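Local coordinates for protein M32 carboxypeptidase (Chitinophagaceae bacterium, PDB 7A03) that probably acts as a metal-dependent carboxypeptidase of the M32 family, removing amino acids one at a time from the C-terminal ends of peptides, at residues I295-N306 / Y422-F433. Residues are numbered along the deposited sequence; the frame is centred on the assembly and turned at random.
Sequences IHESQSRLWENN and YSLGSFYAAQFF
Ser298 and Gly425 mark the close crossing of two buried helices in this mainly helical M32 peptidase, a knobs-into-holes contact in which segments 295-306 and 422-433, of helices 293-307 and 420-439, cross at -59° with their axes 7.0 Å apart at closest approach. A side chain on Gly425 would run into Glu297 CG; its absence lets Ser298 CA approach Gly425 O to 3.2 Å in a CA-H...O contact. Ala429 is the reciprocal knob, small enough for its CB to lie 3.4 Å from Ser298 O in a hole completed by Leu302, Arg301 and Asn306. Ser298 itself fits among Gly425, Tyr428, Ala429 and Phe432. Its OG sits between the backbone N and the carbonyl carbon (chi1 78°), which brings it back to a lone pair of Ile295 O at 2.6 Å, while accepting from Gln299 NE2; the OE1 of that amide bonds His464. The hydroxyl is thus satisfied although it faces the edge of the Phe432 ring. Replacing this serine by alanine would remove the hydroxyl, which is likely to leave Gln299 NE2 without this acceptor and a small gap beside Phe432. Ile295 suits its place between two rings because its CD1 makes a CH-pi contact over the Tyr428 face, 4.0 Å from the centroid, and also meets the edge of Phe432. Leu302 CD1 packs on the CB atoms of Phe432 and Phe433. On the polar flank, Arg301 NH2 forms a salt bridge with Glu304 OE1, which is also hydrogen-bonded to His267 of the probable metal-binding HExxH helix. One water joins the helices, accepting from Arg301 NE at 2.7 Å and donating to Tyr422 O and, at 2.6 Å, to Glu297 OE2.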
ATOM      1  N   ILE A 295      -2.877  -2.283   6.774  1.00 16.11           N
ATOM      2  CA  ILE A 295      -1.999  -3.227   7.463  1.00 12.18           C
ATOM      3  C   ILE A 295      -0.944  -3.785   6.499  1.00 12.82           C
ATOM      4  O   ILE A 295       0.234  -3.937   6.849  1.00 12.50           O
ATOM      5  CB  ILE A 295      -2.828  -4.317   8.182  1.00 13.71           C
ATOM      6  CG1 ILE A 295      -3.738  -3.708   9.270  1.00 12.57           C
ATOM      7  CG2 ILE A 295      -1.908  -5.415   8.745  1.00 14.23           C
ATOM      8  CD1 ILE A 295      -2.982  -2.944  10.378  1.00 12.90           C
ATOM      9  N   HIS A 296      -1.328  -4.060   5.251  1.00 13.69           N
ATOM     10  CA  HIS A 296      -0.313  -4.514   4.309  1.00 13.15           C
ATOM     11  C   HIS A 296       0.773  -3.449   4.118  1.00 13.58           C
ATOM     12  O   HIS A 296       1.988  -3.744   4.140  1.00 12.31           O
ATOM     13  CB  HIS A 296      -0.977  -4.878   2.980  1.00 15.18           C
ATOM     14  CG  HIS A 296      -0.436  -6.129   2.371  1.00 15.56           C
ATOM     15  ND1 HIS A 296       0.911  -6.420   2.325  1.00 15.21           N
ATOM     16  CD2 HIS A 296      -1.071  -7.190   1.822  1.00 14.63           C
ATOM     17  CE1 HIS A 296       1.083  -7.605   1.758  1.00 17.78           C
ATOM     18  NE2 HIS A 296      -0.105  -8.091   1.446  1.00 16.26           N
ATOM     19  N   GLU A 297       0.349  -2.186   3.969  1.00 13.25           N
ATOM     20  CA  GLU A 297       1.317  -1.117   3.808  1.00 15.47           C
ATOM     21  C   GLU A 297       2.183  -0.953   5.057  1.00 13.61           C
ATOM     22  O   GLU A 297       3.357  -0.593   4.944  1.00 13.00           O
ATOM     23  CB  GLU A 297       0.599   0.182   3.414  1.00 14.83           C
ATOM     24  CG  GLU A 297       1.534   1.335   3.073  1.00 18.22           C
ATOM     25  CD  GLU A 297       2.104   1.227   1.661  1.00 20.60           C
ATOM     26  OE1 GLU A 297       1.800   0.243   0.959  1.00 23.26           O
ATOM     27  OE2 GLU A 297       2.853   2.135   1.255  1.00 21.80           O
ATOM     28  N   SER A 298       1.637  -1.229   6.250  1.00 11.99           N
ATOM     29  CA  SER A 298       2.463  -1.168   7.456  1.00 12.72           C
ATOM     30  C   SER A 298       3.603  -2.172   7.393  1.00 12.04           C
ATOM     31  O   SER A 298       4.698  -1.914   7.910  1.00 12.19           O
ATOM     32  CB  SER A 298       1.630  -1.422   8.719  1.00 15.32           C
ATOM     33  OG  SER A 298       1.341  -2.807   8.913  1.00 15.23           O
ATOM     34  N   GLN A 299       3.362  -3.329   6.783  1.00 12.83           N
ATOM     35  CA  GLN A 299       4.451  -4.309   6.666  1.00 12.20           C
ATOM     36  C   GLN A 299       5.551  -3.841   5.708  1.00 11.60           C
ATOM     37  O   GLN A 299       6.760  -3.920   6.031  1.00 13.92           O
ATOM     38  CB  GLN A 299       3.863  -5.642   6.213  1.00 13.92           C
ATOM     39  CG  GLN A 299       2.858  -6.185   7.196  1.00 11.72           C
ATOM     40  CD  GLN A 299       3.454  -6.307   8.582  1.00 12.37           C
ATOM     41  OE1 GLN A 299       4.216  -7.231   8.864  1.00 13.06           O
ATOM     42  NE2 GLN A 299       3.124  -5.350   9.459  1.00 13.30           N
ATOM     43  N   SER A 300       5.153  -3.289   4.558  1.00 11.82           N
ATOM     44  CA  SER A 300       6.164  -2.765   3.633  1.00 11.39           C
ATOM     45  C   SER A 300       6.968  -1.614   4.239  1.00 13.63           C
ATOM     46  O   SER A 300       8.205  -1.564   4.109  1.00 12.90           O
ATOM     47  CB  SER A 300       5.548  -2.365   2.287  1.00 14.16           C
ATOM     48  OG  SER A 300       4.672  -1.264   2.416  1.00 16.93           O
ATOM     49  N   ARG A 301       6.285  -0.678   4.907  1.00 12.63           N
ATOM     50  CA  ARG A 301       6.978   0.480   5.453  1.00 12.01           C
ATOM     51  C   ARG A 301       7.806   0.135   6.685  1.00 13.64           C
ATOM     52  O   ARG A 301       8.857   0.752   6.899  1.00 12.31           O
ATOM     53  CB  ARG A 301       5.984   1.587   5.805  1.00 12.20           C
ATOM     54  CG  ARG A 301       5.329   2.242   4.588  1.00 14.42           C
ATOM     55  CD  ARG A 301       6.330   2.844   3.604  1.00 13.23           C
ATOM     56  NE  ARG A 301       5.637   3.725   2.664  1.00 16.34           N
ATOM     57  CZ  ARG A 301       6.178   4.280   1.585  1.00 15.11           C
ATOM     58  NH1 ARG A 301       5.446   5.105   0.855  1.00 15.47           N
ATOM     59  NH2 ARG A 301       7.445   4.056   1.246  1.00 16.59           N
ATOM     60  N   LEU A 302       7.343  -0.817   7.511  1.00 12.20           N
ATOM     61  CA  LEU A 302       8.110  -1.182   8.694  1.00 12.39           C
ATOM     62  C   LEU A 302       9.460  -1.726   8.283  1.00 12.30           C
ATOM     63  O   LEU A 302      10.495  -1.349   8.863  1.00 12.87           O
ATOM     64  CB  LEU A 302       7.353  -2.220   9.523  1.00 12.43           C
ATOM     65  CG  LEU A 302       8.011  -2.715  10.819  1.00 12.67           C
ATOM     66  CD1 LEU A 302       6.936  -3.058  11.842  1.00 13.22           C
ATOM     67  CD2 LEU A 302       8.887  -3.936  10.568  1.00 14.82           C
ATOM     68  N   TRP A 303       9.479  -2.600   7.266  1.00 12.04           N
ATOM     69  CA  TRP A 303      10.781  -3.113   6.851  1.00 13.17           C
ATOM     70  C   TRP A 303      11.585  -2.085   6.058  1.00 12.72           C
ATOM     71  O   TRP A 303      12.798  -1.942   6.272  1.00 12.10           O
ATOM     72  CB  TRP A 303      10.607  -4.396   6.050  1.00 12.85           C
ATOM     73  CG  TRP A 303      10.236  -5.588   6.872  1.00 11.77           C
ATOM     74  CD1 TRP A 303       8.983  -6.075   7.096  1.00 11.74           C
ATOM     75  CD2 TRP A 303      11.135  -6.467   7.562  1.00 11.89           C
ATOM     76  NE1 TRP A 303       9.042  -7.218   7.860  1.00 12.32           N
ATOM     77  CE2 TRP A 303      10.354  -7.462   8.181  1.00 11.92           C
ATOM     78  CE3 TRP A 303      12.529  -6.505   7.720  1.00 13.72           C
ATOM     79  CZ2 TRP A 303      10.914  -8.500   8.925  1.00 12.69           C
ATOM     80  CZ3 TRP A 303      13.084  -7.543   8.468  1.00 12.60           C
ATOM     81  CH2 TRP A 303      12.278  -8.513   9.070  1.00 12.92           C
ATOM     82  N   GLU A 304      10.933  -1.336   5.167  1.00 11.88           N
ATOM     83  CA  GLU A 304      11.674  -0.415   4.314  1.00 11.89           C
ATOM     84  C   GLU A 304      12.319   0.702   5.124  1.00 13.24           C
ATOM     85  O   GLU A 304      13.468   1.088   4.866  1.00 12.27           O
ATOM     86  CB  GLU A 304      10.741   0.181   3.258  1.00 11.77           C
ATOM     87  CG  GLU A 304      11.467   1.142   2.326  1.00 13.19           C
ATOM     88  CD  GLU A 304      10.549   2.104   1.607  1.00 16.90           C
ATOM     89  OE1 GLU A 304       9.318   1.983   1.767  1.00 14.77           O
ATOM     90  OE2 GLU A 304      11.068   2.997   0.893  1.00 14.67           O
ATOM     91  N   ASN A 305      11.584   1.239   6.094  1.00 12.73           N
ATOM     92  CA  ASN A 305      11.921   2.508   6.721  1.00 12.65           C
ATOM     93  C   ASN A 305      12.291   2.358   8.189  1.00 12.90           C
ATOM     94  O   ASN A 305      13.429   2.649   8.558  1.00 13.12           O
ATOM     95  CB  ASN A 305      10.750   3.476   6.539  1.00 12.70           C
ATOM     96  CG  ASN A 305      10.636   3.976   5.108  1.00 13.75           C
ATOM     97  OD1 ASN A 305      11.552   3.788   4.296  1.00 14.84           O
ATOM     98  ND2 ASN A 305       9.508   4.607   4.783  1.00 15.00           N
ATOM     99  N   ASN A 306      11.363   1.905   9.036  1.00 12.98           N
ATOM    100  CA  ASN A 306      11.673   1.784  10.462  1.00 13.21           C
ATOM    101  C   ASN A 306      12.854   0.853  10.706  1.00 15.39           C
ATOM    102  O   ASN A 306      13.634   1.074  11.643  1.00 15.74           O
ATOM    103  CB  ASN A 306      10.443   1.320  11.232  1.00 13.24           C
ATOM    104  CG  ASN A 306       9.252   2.211  10.985  1.00 13.25           C
ATOM    105  OD1 ASN A 306       8.633   2.147   9.926  1.00 13.72           O
ATOM    106  ND2 ASN A 306       8.964   3.091  11.938  1.00 15.69           N
ATOM    107  N   TYR A 422      -2.134   4.721   2.316  1.00 13.79           N
ATOM    108  CA  TYR A 422      -0.673   4.808   2.299  1.00 12.42           C
ATOM    109  C   TYR A 422      -0.157   5.400   3.606  1.00 12.80           C
ATOM    110  O   TYR A 422       0.733   4.824   4.262  1.00 15.09           O
ATOM    111  CB  TYR A 422      -0.174   5.645   1.118  1.00 12.43           C
ATOM    112  CG  TYR A 422      -0.447   5.093  -0.261  1.00 14.03           C
ATOM    113  CD1 TYR A 422       0.353   4.098  -0.813  1.00 16.59           C
ATOM    114  CD2 TYR A 422      -1.485   5.604  -1.025  1.00 16.06           C
ATOM    115  CE1 TYR A 422       0.114   3.620  -2.079  1.00 19.21           C
ATOM    116  CE2 TYR A 422      -1.741   5.124  -2.293  1.00 15.97           C
ATOM    117  CZ  TYR A 422      -0.937   4.132  -2.814  1.00 18.26           C
ATOM    118  OH  TYR A 422      -1.190   3.663  -4.093  1.00 19.11           O
ATOM    119  N   SER A 423      -0.744   6.526   4.030  1.00 12.91           N
ATOM    120  CA  SER A 423      -0.307   7.137   5.276  1.00 14.09           C
ATOM    121  C   SER A 423      -0.652   6.262   6.455  1.00 14.87           C
ATOM    122  O   SER A 423       0.166   6.117   7.370  1.00 14.36           O
ATOM    123  CB  SER A 423      -0.897   8.532   5.478  1.00 13.47           C
ATOM    124  OG  SER A 423      -0.285   9.440   4.583  1.00 15.68           O
ATOM    125  N   LEU A 424      -1.831   5.631   6.435  1.00 13.11           N
ATOM    126  CA  LEU A 424      -2.169   4.754   7.543  1.00 13.83           C
ATOM    127  C   LEU A 424      -1.111   3.669   7.676  1.00 14.86           C
ATOM    128  O   LEU A 424      -0.649   3.367   8.786  1.00 13.67           O
ATOM    129  CB  LEU A 424      -3.559   4.147   7.333  1.00 13.12           C
ATOM    130  CG  LEU A 424      -4.766   5.092   7.410  1.00 13.37           C
ATOM    131  CD1 LEU A 424      -6.073   4.344   7.116  1.00 18.84           C
ATOM    132  CD2 LEU A 424      -4.826   5.746   8.773  1.00 22.04           C
ATOM    133  N   GLY A 425      -0.658   3.135   6.535  1.00 13.26           N
ATOM    134  CA  GLY A 425       0.355   2.102   6.585  1.00 13.94           C
ATOM    135  C   GLY A 425       1.587   2.597   7.307  1.00 12.62           C
ATOM    136  O   GLY A 425       2.075   1.959   8.247  1.00 13.51           O
ATOM    137  N   SER A 426       2.053   3.794   6.925  1.00 12.72           N
ATOM    138  CA  SER A 426       3.266   4.327   7.543  1.00 14.01           C
ATOM    139  C   SER A 426       3.082   4.506   9.040  1.00 14.00           C
ATOM    140  O   SER A 426       3.993   4.208   9.838  1.00 13.22           O
ATOM    141  CB  SER A 426       3.614   5.661   6.885  1.00 12.98           C
ATOM    142  OG  SER A 426       3.923   5.497   5.509  1.00 13.87           O
ATOM    143  N   PHE A 427       1.897   4.974   9.448  1.00 13.30           N
ATOM    144  CA  PHE A 427       1.720   5.286  10.856  1.00 13.60           C
ATOM    145  C   PHE A 427       1.578   4.004  11.657  1.00 13.79           C
ATOM    146  O   PHE A 427       2.166   3.875  12.746  1.00 13.75           O
ATOM    147  CB  PHE A 427       0.558   6.265  11.055  1.00 14.69           C
ATOM    148  CG  PHE A 427       0.684   7.526  10.231  1.00 13.89           C
ATOM    149  CD1 PHE A 427       1.924   7.983   9.804  1.00 13.87           C
ATOM    150  CD2 PHE A 427      -0.447   8.246   9.863  1.00 15.10           C
ATOM    151  CE1 PHE A 427       2.041   9.136   9.023  1.00 13.96           C
ATOM    152  CE2 PHE A 427      -0.333   9.403   9.086  1.00 15.11           C
ATOM    153  CZ  PHE A 427       0.909   9.844   8.666  1.00 14.39           C
ATOM    154  N   TYR A 428       0.912   2.993  11.071  1.00 13.70           N
ATOM    155  CA  TYR A 428       0.870   1.699  11.742  1.00 15.42           C
ATOM    156  C   TYR A 428       2.269   1.119  11.837  1.00 13.22           C
ATOM    157  O   TYR A 428       2.644   0.543  12.872  1.00 14.04           O
ATOM    158  CB  TYR A 428      -0.032   0.710  10.999  1.00 13.08           C
ATOM    159  CG  TYR A 428      -1.528   0.868  11.181  1.00 14.75           C
ATOM    160  CD1 TYR A 428      -2.108   0.804  12.433  1.00 17.89           C
ATOM    161  CD2 TYR A 428      -2.354   1.043  10.081  1.00 15.91           C
ATOM    162  CE1 TYR A 428      -3.488   0.921  12.584  1.00 21.01           C
ATOM    163  CE2 TYR A 428      -3.719   1.170  10.221  1.00 23.99           C
ATOM    164  CZ  TYR A 428      -4.276   1.104  11.468  1.00 18.97           C
ATOM    165  OH  TYR A 428      -5.641   1.235  11.617  1.00 28.62           O
ATOM    166  N   ALA A 429       3.085   1.324  10.791  1.00 13.02           N
ATOM    167  CA  ALA A 429       4.418   0.743  10.825  1.00 12.95           C
ATOM    168  C   ALA A 429       5.189   1.276  12.019  1.00 13.25           C
ATOM    169  O   ALA A 429       5.794   0.498  12.781  1.00 13.97           O
ATOM    170  CB  ALA A 429       5.146   1.014   9.506  1.00 12.74           C
ATOM    171  N   ALA A 430       5.077   2.590  12.264  1.00 13.46           N
ATOM    172  CA  ALA A 430       5.838   3.173  13.356  1.00 13.77           C
ATOM    173  C   ALA A 430       5.311   2.675  14.688  1.00 14.00           C
ATOM    174  O   ALA A 430       6.095   2.278  15.574  1.00 14.20           O
ATOM    175  CB  ALA A 430       5.764   4.700  13.276  1.00 13.96           C
ATOM    176  N   GLN A 431       3.984   2.581  14.799  1.00 14.90           N
ATOM    177  CA  GLN A 431       3.418   2.146  16.063  1.00 14.25           C
ATOM    178  C   GLN A 431       3.776   0.694  16.309  1.00 14.44           C
ATOM    179  O   GLN A 431       4.122   0.315  17.440  1.00 14.41           O
ATOM    180  CB  GLN A 431       1.903   2.364  16.050  1.00 14.57           C
ATOM    181  CG  GLN A 431       1.191   2.027  17.348  1.00 14.58           C
ATOM    182  CD  GLN A 431      -0.093   2.821  17.518  1.00 14.75           C
ATOM    183  OE1 GLN A 431      -0.314   3.820  16.818  1.00 17.99           O
ATOM    184  NE2 GLN A 431      -0.946   2.396  18.451  1.00 15.54           N
ATOM    185  N   PHE A 432       3.777  -0.119  15.240  1.00 13.96           N
ATOM    186  CA  PHE A 432       4.109  -1.520  15.442  1.00 13.75           C
ATOM    187  C   PHE A 432       5.587  -1.663  15.783  1.00 13.94           C
ATOM    188  O   PHE A 432       5.944  -2.409  16.708  1.00 15.15           O
ATOM    189  CB  PHE A 432       3.758  -2.366  14.209  1.00 13.58           C
ATOM    190  CG  PHE A 432       2.275  -2.519  13.944  1.00 14.65           C
ATOM    191  CD1 PHE A 432       1.344  -2.501  14.966  1.00 17.40           C
ATOM    192  CD2 PHE A 432       1.822  -2.700  12.644  1.00 14.96           C
ATOM    193  CE1 PHE A 432      -0.014  -2.647  14.695  1.00 17.68           C
ATOM    194  CE2 PHE A 432       0.451  -2.849  12.368  1.00 14.12           C
ATOM    195  CZ  PHE A 432      -0.455  -2.823  13.387  1.00 16.00           C
ATOM    196  N   PHE A 433       6.462  -0.899  15.106  1.00 13.74           N
ATOM    197  CA  PHE A 433       7.879  -1.163  15.321  1.00 16.65           C
ATOM    198  C   PHE A 433       8.309  -0.693  16.700  1.00 14.61           C
ATOM    199  O   PHE A 433       9.028  -1.403  17.418  1.00 14.92           O
ATOM    200  CB  PHE A 433       8.750  -0.546  14.233  1.00 13.63           C
ATOM    201  CG  PHE A 433      10.190  -0.946  14.338  1.00 13.69           C
ATOM    202  CD1 PHE A 433      10.585  -2.254  14.055  1.00 15.77           C
ATOM    203  CD2 PHE A 433      11.152  -0.036  14.773  1.00 16.14           C
ATOM    204  CE1 PHE A 433      11.911  -2.635  14.199  1.00 14.21           C
ATOM    205  CE2 PHE A 433      12.474  -0.418  14.887  1.00 17.10           C
ATOM    206  CZ  PHE A 433      12.854  -1.721  14.588  1.00 17.02           C
TER
HETATM  207  O   HOH W   1       3.035   4.443   2.396  1.00 20.68           O